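Long-range contacts in Alpha/beta hydrolase family protein (Bacillus anthracis, PDB 3OOS), which is probably a hydrolase of the alpha/beta-hydrolase fold, using a serine nucleophile on a substrate that is not established: residues Thr47-Val52 and Phe273-Leu278; Ala96-Gly101 and Ser258-Phe263; Lys118-Gly123 and Pro223-Cys228; Ala124-Glu129 and Cys241-Leu246. All coordinates share one frame; numbering follows the deposited sequence. Where two conformers were deposited one is given.

Interaction 1: Thr47-Val52 and Phe273-Leu278; sequences TDHYSV and FVNDTL
Tyr-50 reaches the C-terminal end of the chain with its phenol: OH donates to Thr-277 OG1 over 2.7 Å, and the acceptor lies in the plane of the ring, at its edge. Over one face of the same ring sits Leu-278 CD2, 4.1 Å from the centroid and close enough to the normal to count as a CH-pi contact. His-49 meets the other branch of that leucine, where Leu-278 CD1 lies 3.7 Å from His-49 ND1, while Val-274 CG1 comes to the imidazole edge at CD2. Asn-275 OD1 lies 3.4 Å from His-49 CE1, a contact without a hydrogen bond.

One shell further out, Thr-277 is positioned by the preceding turn of the chain. Its OG1 stands between the backbone N and the carbonyl carbon (chi1 67°), from where it donates to Val-274 O at 2.6 Å, in the carbonyl plane and on a lone pair. Lys-118 of strand 116-122 bonds through NZ to both Tyr-50 OH and Thr-277 O.

The threonine hydroxyl thus accepts from the tyrosine and donates to Val-274 O, a relay that fixes both groups. With the lysine close by, probably charged, the phenol oxygen would be polarised where the C-terminal segment 273-278 meets Tyr-50.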
# COMPACT_ATOMS: atom_id res chain seq x y z
N THR A 47 11.23 4.01 9.19
CA THR A 47 11.48 4.91 10.32
C THR A 47 12.94 4.92 10.78
O THR A 47 13.34 5.80 11.54
CB THR A 47 10.57 4.60 11.54
OG1 THR A 47 10.94 3.34 12.11
CG2 THR A 47 9.11 4.57 11.13
N ASP A 48 13.73 3.95 10.32
CA ASP A 48 15.17 3.93 10.58
C ASP A 48 15.91 5.05 9.83
O ASP A 48 17.02 5.42 10.21
CB ASP A 48 15.78 2.57 10.22
CG ASP A 48 15.41 1.47 11.22
OD1 ASP A 48 14.96 1.77 12.34
OD2 ASP A 48 15.60 0.28 10.87
N HIS A 49 15.30 5.58 8.77
CA HIS A 49 15.98 6.56 7.90
C HIS A 49 15.13 7.76 7.47
O HIS A 49 15.65 8.73 6.92
CB HIS A 49 16.53 5.86 6.65
CG HIS A 49 17.54 4.80 6.95
ND1 HIS A 49 18.82 5.09 7.38
CD2 HIS A 49 17.46 3.45 6.91
CE1 HIS A 49 19.48 3.96 7.58
NE2 HIS A 49 18.68 2.95 7.30
N TYR A 50 13.83 7.68 7.74
CA TYR A 50 12.89 8.73 7.34
C TYR A 50 12.02 9.15 8.51
O TYR A 50 11.82 8.39 9.46
CB TYR A 50 11.96 8.22 6.24
CG TYR A 50 12.60 7.95 4.90
CD1 TYR A 50 12.69 8.96 3.93
CD2 TYR A 50 13.10 6.69 4.57
CE1 TYR A 50 13.27 8.72 2.69
CE2 TYR A 50 13.68 6.44 3.33
CZ TYR A 50 13.76 7.46 2.40
OH TYR A 50 14.33 7.21 1.17
N SER A 51 11.50 10.38 8.44
CA SER A 51 10.37 10.79 9.27
C SER A 51 9.13 10.28 8.55
O SER A 51 8.77 10.80 7.49
CB SER A 51 10.31 12.31 9.41
OG SER A 51 11.44 12.81 10.09
N VAL A 52 8.51 9.24 9.10
CA VAL A 52 7.39 8.58 8.43
C VAL A 52 6.03 9.09 8.91
O VAL A 52 5.74 9.05 10.10
CB VAL A 52 7.48 7.04 8.57
CG1 VAL A 52 6.32 6.36 7.84
CG2 VAL A 52 8.81 6.54 8.03
N PHE A 273 17.25 -2.38 1.40
CA PHE A 273 16.46 -1.70 0.39
C PHE A 273 16.09 -0.28 0.84
O PHE A 273 16.24 0.67 0.07
CB PHE A 273 15.20 -2.50 0.04
CG PHE A 273 14.20 -1.74 -0.80
CD1 PHE A 273 14.41 -1.56 -2.17
CD2 PHE A 273 13.06 -1.20 -0.22
CE1 PHE A 273 13.49 -0.84 -2.95
CE2 PHE A 273 12.14 -0.49 -0.99
CZ PHE A 273 12.36 -0.31 -2.36
N VAL A 274 15.62 -0.14 2.07
CA VAL A 274 15.27 1.18 2.63
C VAL A 274 16.47 2.13 2.58
O VAL A 274 16.37 3.26 2.09
CB VAL A 274 14.73 1.07 4.08
CG1 VAL A 274 14.55 2.46 4.70
CG2 VAL A 274 13.41 0.31 4.11
N ASN A 275 17.62 1.65 3.06
CA ASN A 275 18.84 2.44 3.02
C ASN A 275 19.21 2.88 1.60
O ASN A 275 19.67 4.01 1.39
CB ASN A 275 20.00 1.65 3.64
CG ASN A 275 21.22 2.51 3.88
OD1 ASN A 275 21.21 3.42 4.71
ND2 ASN A 275 22.29 2.24 3.14
N ASP A 276 18.97 2.00 0.63
CA ASP A 276 19.31 2.27 -0.77
C ASP A 276 18.37 3.27 -1.47
O ASP A 276 18.68 3.75 -2.57
CB ASP A 276 19.40 0.96 -1.57
CG ASP A 276 20.61 0.12 -1.18
OD1 ASP A 276 21.53 0.62 -0.50
OD2 ASP A 276 20.65 -1.07 -1.57
N THR A 277 17.25 3.60 -0.83
CA THR A 277 16.34 4.62 -1.36
C THR A 277 16.77 6.05 -1.01
O THR A 277 16.20 7.01 -1.52
CB THR A 277 14.87 4.43 -0.88
OG1 THR A 277 14.78 4.67 0.53
CG2 THR A 277 14.36 3.04 -1.21
N LEU A 278 17.77 6.18 -0.13
CA LEU A 278 18.20 7.49 0.37
C LEU A 278 19.01 8.26 -0.66
O LEU A 278 19.72 7.68 -1.47
CB LEU A 278 19.00 7.34 1.67
CG LEU A 278 18.25 6.86 2.92
CD1 LEU A 278 19.25 6.55 4.02
CD2 LEU A 278 17.23 7.90 3.39
OXT LEU A 278 18.98 9.49 -0.68

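Interaction 2: Ala96-Gly101 and Ser258-Phe263; sequences AGHSAG and SNHNPF. With SO4 (sulfate ion), chain B.
His-98 and His-260 meet edge to face, the planes 66° apart, with NE2 of His-98 over the centre of the His-260 ring at a height of 3.7 Å. Phe-263 repeats the arrangement against His-98 itself: its CE2 stands 3.6 Å above the centre of the imidazole, the two planes almost perpendicular at 87°. One histidine therefore offers an edge to one ring and a face to another, and the three form a compact aromatic cluster.

Two bonds fix the rotation of the imidazole. His-98 NE2 donates to the backbone O of His-260 over 2.6 Å, nearly along the C=O axis; the bond is short but bent at the hydrogen, the oxygen lying out of the ring plane. The other ring nitrogen, ND1, is bonded to Tyr-227 OH.

CG of His-260 is anti to its backbone N (chi1 -169°), and the ring beyond it brings CE1 to 3.3 Å from Ser-99 OG, which lies at the ring edge. A sulfate, probably from the crystallisation liquor, takes bonds from Ser-99 OG (2.7 Å to O2) and Ala-100 N (3.0 Å to O3), and a weak one from His-260 NE2. Asp-232 OD1 holds ND1 of His-260, an arrangement consistent with a Ser-His-Asp catalytic triad.

Ser-99 has a positive phi, consistent with the nucleophile elbow of this fold, the GxSxG pattern, where strand 93-98 turns sharply into helix 100-112; the loop carrying His-260 leads into helix 262-265, whose Pro-262 and Phe-263 also pack on Tyr-227 of strand 224-229.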
# COMPACT_ATOMS: atom_id res chain seq x y z
N ALA A 96 5.57 6.14 -0.12
CA ALA A 96 5.78 4.70 -0.17
C ALA A 96 4.46 3.96 0.02
O ALA A 96 3.70 4.26 0.95
CB ALA A 96 6.80 4.27 0.88
N GLY A 97 4.20 3.00 -0.85
CA GLY A 97 2.98 2.20 -0.77
C GLY A 97 3.20 0.78 -1.24
O GLY A 97 4.05 0.52 -2.11
N HIS A 98 2.43 -0.14 -0.66
CA HIS A 98 2.51 -1.56 -0.99
C HIS A 98 1.17 -2.07 -1.52
O HIS A 98 0.12 -1.78 -0.94
CB HIS A 98 2.94 -2.37 0.24
CG HIS A 98 3.16 -3.82 -0.05
ND1 HIS A 98 4.28 -4.27 -0.73
CD2 HIS A 98 2.42 -4.91 0.22
CE1 HIS A 98 4.21 -5.59 -0.85
NE2 HIS A 98 3.09 -6.00 -0.29
N SER A 99 1.25 -2.84 -2.60
CA SER A 99 0.08 -3.47 -3.24
C SER A 99 -0.88 -2.40 -3.75
O SER A 99 -0.49 -1.59 -4.59
CB SER A 99 -0.56 -4.51 -2.32
OG SER A 99 -1.41 -5.38 -3.06
N ALA A 100 -2.12 -2.35 -3.25
CA ALA A 100 -3.02 -1.26 -3.63
C ALA A 100 -2.44 0.11 -3.27
O ALA A 100 -2.66 1.10 -3.98
CB ALA A 100 -4.42 -1.44 -3.03
N GLY A 101 -1.68 0.16 -2.18
CA GLY A 101 -0.93 1.37 -1.81
C GLY A 101 0.13 1.74 -2.84
O GLY A 101 0.43 2.92 -3.02
N SER A 258 10.28 -14.21 -0.79
CA SER A 258 9.07 -13.54 -0.33
C SER A 258 7.89 -13.79 -1.25
O SER A 258 8.06 -13.95 -2.47
CB SER A 258 9.30 -12.02 -0.23
OG SER A 258 10.28 -11.70 0.74
N ASN A 259 6.71 -13.83 -0.64
CA ASN A 259 5.46 -13.83 -1.38
C ASN A 259 4.95 -12.39 -1.47
O ASN A 259 5.43 -11.62 -2.30
CB ASN A 259 4.46 -14.77 -0.70
CG ASN A 259 3.19 -14.96 -1.51
OD1 ASN A 259 2.61 -14.01 -2.01
ND2 ASN A 259 2.75 -16.21 -1.62
N HIS A 260 4.03 -12.02 -0.59
CA HIS A 260 3.40 -10.70 -0.65
C HIS A 260 3.96 -9.66 0.33
O HIS A 260 3.67 -8.47 0.20
CB HIS A 260 1.89 -10.85 -0.41
CG HIS A 260 1.09 -9.62 -0.70
ND1 HIS A 260 0.89 -9.14 -1.98
CD2 HIS A 260 0.43 -8.77 0.13
CE1 HIS A 260 0.15 -8.05 -1.93
NE2 HIS A 260 -0.14 -7.80 -0.66
N ASN A 261 4.79 -10.10 1.28
CA ASN A 261 5.19 -9.25 2.41
C ASN A 261 6.71 -9.18 2.65
O ASN A 261 7.17 -9.51 3.74
CB ASN A 261 4.51 -9.74 3.70
CG ASN A 261 3.00 -9.61 3.66
OD1 ASN A 261 2.44 -8.66 4.21
ND2 ASN A 261 2.33 -10.57 3.03
N PRO A 262 7.50 -8.73 1.64
CA PRO A 262 8.97 -8.73 1.80
C PRO A 262 9.51 -8.00 3.03
O PRO A 262 10.54 -8.40 3.58
CB PRO A 262 9.47 -8.03 0.53
CG PRO A 262 8.36 -8.16 -0.44
CD PRO A 262 7.09 -8.17 0.34
N PHE A 263 8.81 -6.94 3.46
CA PHE A 263 9.21 -6.13 4.62
C PHE A 263 9.24 -6.90 5.94
O PHE A 263 9.92 -6.48 6.88
CB PHE A 263 8.30 -4.89 4.73
CG PHE A 263 6.86 -5.18 4.43
CD1 PHE A 263 5.99 -5.61 5.43
CD2 PHE A 263 6.37 -5.03 3.13
CE1 PHE A 263 4.66 -5.90 5.14
CE2 PHE A 263 5.04 -5.31 2.83
CZ PHE A 263 4.18 -5.75 3.84
S SO4 B . -3.82 -5.27 -0.57
O1 SO4 B . -5.21 -5.63 -0.81
O2 SO4 B . -2.96 -6.34 -1.06
O3 SO4 B . -3.52 -4.02 -1.25
O4 SO4 B . -3.62 -5.10 0.87

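Interaction 3: Lys118-Gly123 and Pro223-Cys228; sequences KIIVGG and PSFIYC
Lys-118 opens the pairing beside Pro-223, its CB 4.1 Å from the proline CB and equally far from CE2 at the edge of the Phe-225 ring; NZ turns away to Thr-277 O and Tyr-50 OH. Ile-119 is held through both its backbone N and O: N donates to Pro-223 O, and O receives Phe-225 N at 2.8 Å in an almost straight bond (176°). Its CG1 lies between the backbone N and the carbonyl carbon (chi1 53°), 3.4 Å from Ser-224 OG, itself hydrogen-bonded to Ile-222 O. Ile-120, on the opposite sheet face, touches Phe-225 CB with CG1 and the edge of the Tyr-227 ring with CG2. Val-121 again bonds through both ends, its N to Phe-225 O and its O from Tyr-227 N, while CB meets Ile-226 CD1 at 3.7 Å. At Gly-122, Tyr-227 lays its ring over the bare CA, 3.4 Å from the centroid, a close CH-pi contact. Gly-123 N closes the series on Tyr-227 O.

Five backbone bonds pair the parallel strands, 10° apart, while Ile-120 and Gly-122 turn theirs to the strand 93-98 side. The glycine lets the tyrosine ring lie flat against the neighbouring strand, its hydroxyl carried to His-98 ND1.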
# COMPACT_ATOMS: atom_id res chain seq x y z
N LYS A 118 10.55 11.13 -4.26
CA LYS A 118 10.67 9.76 -4.74
C LYS A 118 9.36 9.01 -4.50
O LYS A 118 8.53 9.44 -3.70
CB LYS A 118 11.79 9.02 -3.99
CG LYS A 118 11.49 8.74 -2.50
CD LYS A 118 12.74 8.40 -1.71
CE LYS A 118 13.51 9.66 -1.33
NZ LYS A 118 14.86 9.37 -0.77
N ILE A 119 9.20 7.89 -5.19
CA ILE A 119 8.18 6.91 -4.82
C ILE A 119 8.82 5.55 -4.55
O ILE A 119 9.83 5.19 -5.17
CB ILE A 119 7.04 6.76 -5.87
CG1 ILE A 119 7.60 6.48 -7.28
CG2 ILE A 119 6.13 8.00 -5.85
CD1 ILE A 119 6.54 6.18 -8.34
N ILE A 120 8.25 4.84 -3.58
CA ILE A 120 8.59 3.45 -3.31
C ILE A 120 7.32 2.66 -3.58
O ILE A 120 6.26 2.98 -3.04
CB ILE A 120 9.11 3.23 -1.87
CG1 ILE A 120 10.53 3.78 -1.72
CG2 ILE A 120 9.12 1.75 -1.50
CD1 ILE A 120 10.63 5.13 -1.10
N VAL A 121 7.43 1.65 -4.44
CA VAL A 121 6.25 0.95 -4.97
C VAL A 121 6.44 -0.55 -4.86
O VAL A 121 7.24 -1.14 -5.59
CB VAL A 121 6.00 1.34 -6.46
CG1 VAL A 121 4.69 0.73 -6.96
CG2 VAL A 121 5.98 2.86 -6.64
N GLY A 122 5.68 -1.18 -3.97
CA GLY A 122 5.80 -2.62 -3.73
C GLY A 122 4.62 -3.43 -4.21
O GLY A 122 3.47 -3.01 -4.05
N GLY A 123 4.90 -4.58 -4.81
CA GLY A 123 3.88 -5.56 -5.20
C GLY A 123 2.67 -4.98 -5.91
O GLY A 123 1.53 -5.38 -5.65
N PRO A 223 12.87 9.77 -8.85
CA PRO A 223 13.41 8.47 -8.45
C PRO A 223 12.28 7.54 -8.02
O PRO A 223 11.41 7.93 -7.24
CB PRO A 223 14.30 8.81 -7.27
CG PRO A 223 14.75 10.20 -7.54
CD PRO A 223 13.56 10.87 -8.16
N SER A 224 12.29 6.32 -8.56
CA SER A 224 11.22 5.37 -8.32
C SER A 224 11.82 4.03 -7.93
O SER A 224 12.52 3.40 -8.72
CB SER A 224 10.34 5.24 -9.56
OG SER A 224 9.78 6.51 -9.88
N PHE A 225 11.54 3.60 -6.71
CA PHE A 225 12.12 2.37 -6.18
C PHE A 225 11.05 1.29 -6.12
O PHE A 225 10.20 1.28 -5.23
CB PHE A 225 12.77 2.64 -4.81
CG PHE A 225 13.83 3.71 -4.85
CD1 PHE A 225 15.15 3.39 -5.15
CD2 PHE A 225 13.50 5.04 -4.58
CE1 PHE A 225 16.13 4.39 -5.19
CE2 PHE A 225 14.48 6.04 -4.62
CZ PHE A 225 15.79 5.71 -4.93
N ILE A 226 11.10 0.40 -7.11
CA ILE A 226 10.09 -0.65 -7.28
C ILE A 226 10.62 -1.94 -6.66
O ILE A 226 11.79 -2.26 -6.80
CB ILE A 226 9.77 -0.88 -8.79
CG1 ILE A 226 9.69 0.44 -9.58
CG2 ILE A 226 8.51 -1.73 -8.97
CD1 ILE A 226 8.71 1.49 -9.02
N TYR A 227 9.75 -2.68 -5.97
CA TYR A 227 10.15 -3.97 -5.42
C TYR A 227 8.97 -4.93 -5.44
O TYR A 227 7.81 -4.51 -5.52
CB TYR A 227 10.72 -3.83 -3.99
CG TYR A 227 9.66 -3.59 -2.94
CD1 TYR A 227 8.96 -4.65 -2.37
CD2 TYR A 227 9.33 -2.29 -2.54
CE1 TYR A 227 7.97 -4.44 -1.42
CE2 TYR A 227 8.35 -2.07 -1.58
CZ TYR A 227 7.67 -3.14 -1.03
OH TYR A 227 6.68 -2.93 -0.10
N CYS A 228 9.26 -6.22 -5.34
CA CYS A 228 8.22 -7.25 -5.30
C CYS A 228 8.81 -8.56 -4.83
O CYS A 228 9.97 -8.87 -5.12
CB CYS A 228 7.61 -7.43 -6.69
SG CYS A 228 6.07 -8.38 -6.74

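Interaction 4: Ala124-Glu129 and Cys241-Leu246; sequences AAASKE and CEIANL
The backbone of Ala-124 to Ala-126 runs past one flank of helix 237-246, and its nearest approach brings the CA atoms of Ala-126 and Ile-243 to 6.0 Å. Ile-243 supplies most of the direct contact. Its CG1 is anti to the carbonyl carbon (chi1 -68°) and its CD1 is carried on to the loop, where it lies 3.6 Å from Ala-125 N and 4.1 Å from Ala-124 CB. CG1 itself touches Ala-126, 4.0 Å from CB. A branched side chain is thus laid against main chain and methyl groups, and small residues let the loop come close.

Polar contact is made through water. Glu-242 stretches out, CG anti to the backbone N (chi1 175°), and its OE1 accepts from two waters, each at 2.7 Å. One of them also accepts from Ala-126 N at 2.7 Å, and the other is bonded to Ser-127 OG. The serine hydroxyl in turn receives Glu-129 N over 3.1 Å, closing an ST turn that leads into the short 3-10 segment. One carboxylate oxygen therefore links the helix to a backbone N-H and a turn. Arg-214, whose side chain touches Glu-242, Ala-126 and Ser-127, lies beside this bridge.

The arrangement belongs to the alpha/beta-hydrolase core: a loop leaving the C-terminal end of strand 116-122 is packed on the helix that joins strands 224-229 and 250-255 in a beta-alpha-beta crossover.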
# COMPACT_ATOMS: atom_id res chain seq x y z
N ALA A 124 2.91 -4.05 -6.83
CA ALA A 124 1.81 -3.35 -7.49
C ALA A 124 1.73 -3.66 -8.98
O ALA A 124 2.37 -4.59 -9.48
CB ALA A 124 1.92 -1.84 -7.25
N ALA A 125 0.91 -2.88 -9.69
CA ALA A 125 0.74 -3.03 -11.12
C ALA A 125 0.39 -1.67 -11.69
O ALA A 125 -0.17 -0.83 -10.99
CB ALA A 125 -0.35 -4.04 -11.44
N ALA A 126 0.74 -1.46 -12.96
CA ALA A 126 0.48 -0.19 -13.64
C ALA A 126 -0.92 -0.13 -14.28
O ALA A 126 -1.32 0.90 -14.82
CB ALA A 126 1.56 0.08 -14.69
N SER A 127 -1.64 -1.25 -14.24
CA SER A 127 -3.02 -1.30 -14.75
C SER A 127 -3.80 -2.42 -14.09
O SER A 127 -3.25 -3.22 -13.33
CB SER A 127 -3.04 -1.47 -16.27
OG SER A 127 -2.86 -2.84 -16.61
N LYS A 128 -5.09 -2.48 -14.40
CA LYS A 128 -5.99 -3.52 -13.90
C LYS A 128 -5.67 -4.92 -14.46
O LYS A 128 -6.26 -5.91 -14.01
CB LYS A 128 -7.44 -3.15 -14.23
CG LYS A 128 -7.78 -3.13 -15.71
CD LYS A 128 -9.27 -2.88 -15.92
CE LYS A 128 -9.64 -2.87 -17.39
NZ LYS A 128 -11.09 -2.57 -17.59
N GLU A 129 -4.73 -4.99 -15.40
CA GLU A 129 -4.46 -6.25 -16.09
C GLU A 129 -3.84 -7.33 -15.20
O GLU A 129 -3.83 -8.51 -15.57
CB GLU A 129 -3.66 -6.02 -17.38
CG GLU A 129 -4.46 -5.24 -18.43
CD GLU A 129 -3.85 -5.28 -19.82
OE1 GLU A 129 -4.42 -4.66 -20.73
OE2 GLU A 129 -2.80 -5.94 -20.00
N CYS A 241 8.02 -5.66 -12.81
CA CYS A 241 8.97 -5.52 -13.91
C CYS A 241 8.49 -4.48 -14.91
O CYS A 241 9.28 -3.63 -15.37
CB CYS A 241 9.20 -6.85 -14.61
SG CYS A 241 10.06 -8.05 -13.61
N GLU A 242 7.20 -4.52 -15.24
CA GLU A 242 6.62 -3.56 -16.16
C GLU A 242 6.73 -2.13 -15.63
O GLU A 242 7.16 -1.24 -16.35
CB GLU A 242 5.15 -3.89 -16.46
CG GLU A 242 4.48 -2.84 -17.35
CD GLU A 242 3.06 -3.20 -17.74
OE1 GLU A 242 2.25 -3.52 -16.85
OE2 GLU A 242 2.76 -3.15 -18.95
N ILE A 243 6.34 -1.93 -14.37
CA ILE A 243 6.44 -0.61 -13.75
C ILE A 243 7.86 -0.06 -13.84
O ILE A 243 8.06 1.08 -14.27
CB ILE A 243 5.98 -0.64 -12.27
CG1 ILE A 243 4.47 -0.90 -12.17
CG2 ILE A 243 6.33 0.68 -11.58
CD1 ILE A 243 4.01 -1.34 -10.78
N ALA A 244 8.84 -0.86 -13.43
CA ALA A 244 10.24 -0.43 -13.42
C ALA A 244 10.78 -0.15 -14.82
O ALA A 244 11.63 0.73 -14.98
CB ALA A 244 11.10 -1.45 -12.70
N ASN A 245 10.30 -0.88 -15.82
CA ASN A 245 10.69 -0.62 -17.20
C ASN A 245 10.11 0.69 -17.75
O ASN A 245 10.80 1.44 -18.44
CB ASN A 245 10.31 -1.79 -18.11
CG ASN A 245 10.61 -1.51 -19.57
OD1 ASN A 245 11.77 -1.53 -19.99
ND2 ASN A 245 9.57 -1.21 -20.34
N LEU A 246 8.85 0.95 -17.43
CA LEU A 246 8.13 2.10 -17.99
C LEU A 246 8.63 3.43 -17.43
O LEU A 246 8.75 4.41 -18.17
CB LEU A 246 6.62 1.95 -17.79
CG LEU A 246 5.93 0.87 -18.62
CD1 LEU A 246 4.47 0.72 -18.19
CD2 LEU A 246 6.03 1.14 -20.12
O HOH W 1 2.37 -3.31 -14.15
O HOH W 2 -0.43 -3.90 -16.94

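Interaction 3 lies at the middle of the set, its strands touching all the other contacts. Lys-118 NZ joins it to interaction 1, at 2.8 Å from Thr-277 O and 2.9 Å from Tyr-50 OH. On the side of the probable active site, Ser-99 N is 2.7 Å from Gly-122 O and Tyr-227 OH 2.8 Å from His-98 ND1, so the sheet of interaction 3 helps position the elbow of interaction 2. Ile-226 CD1 packs 3.6 Å from Ile-243 CG2, tying interaction 4 to the same sheet. Interaction 4 also brushes the elbow, with Ala-124 CB 3.6 Å from Ser-99 O, whereas interactions 1 and 4 stay about 23 Å apart between centres.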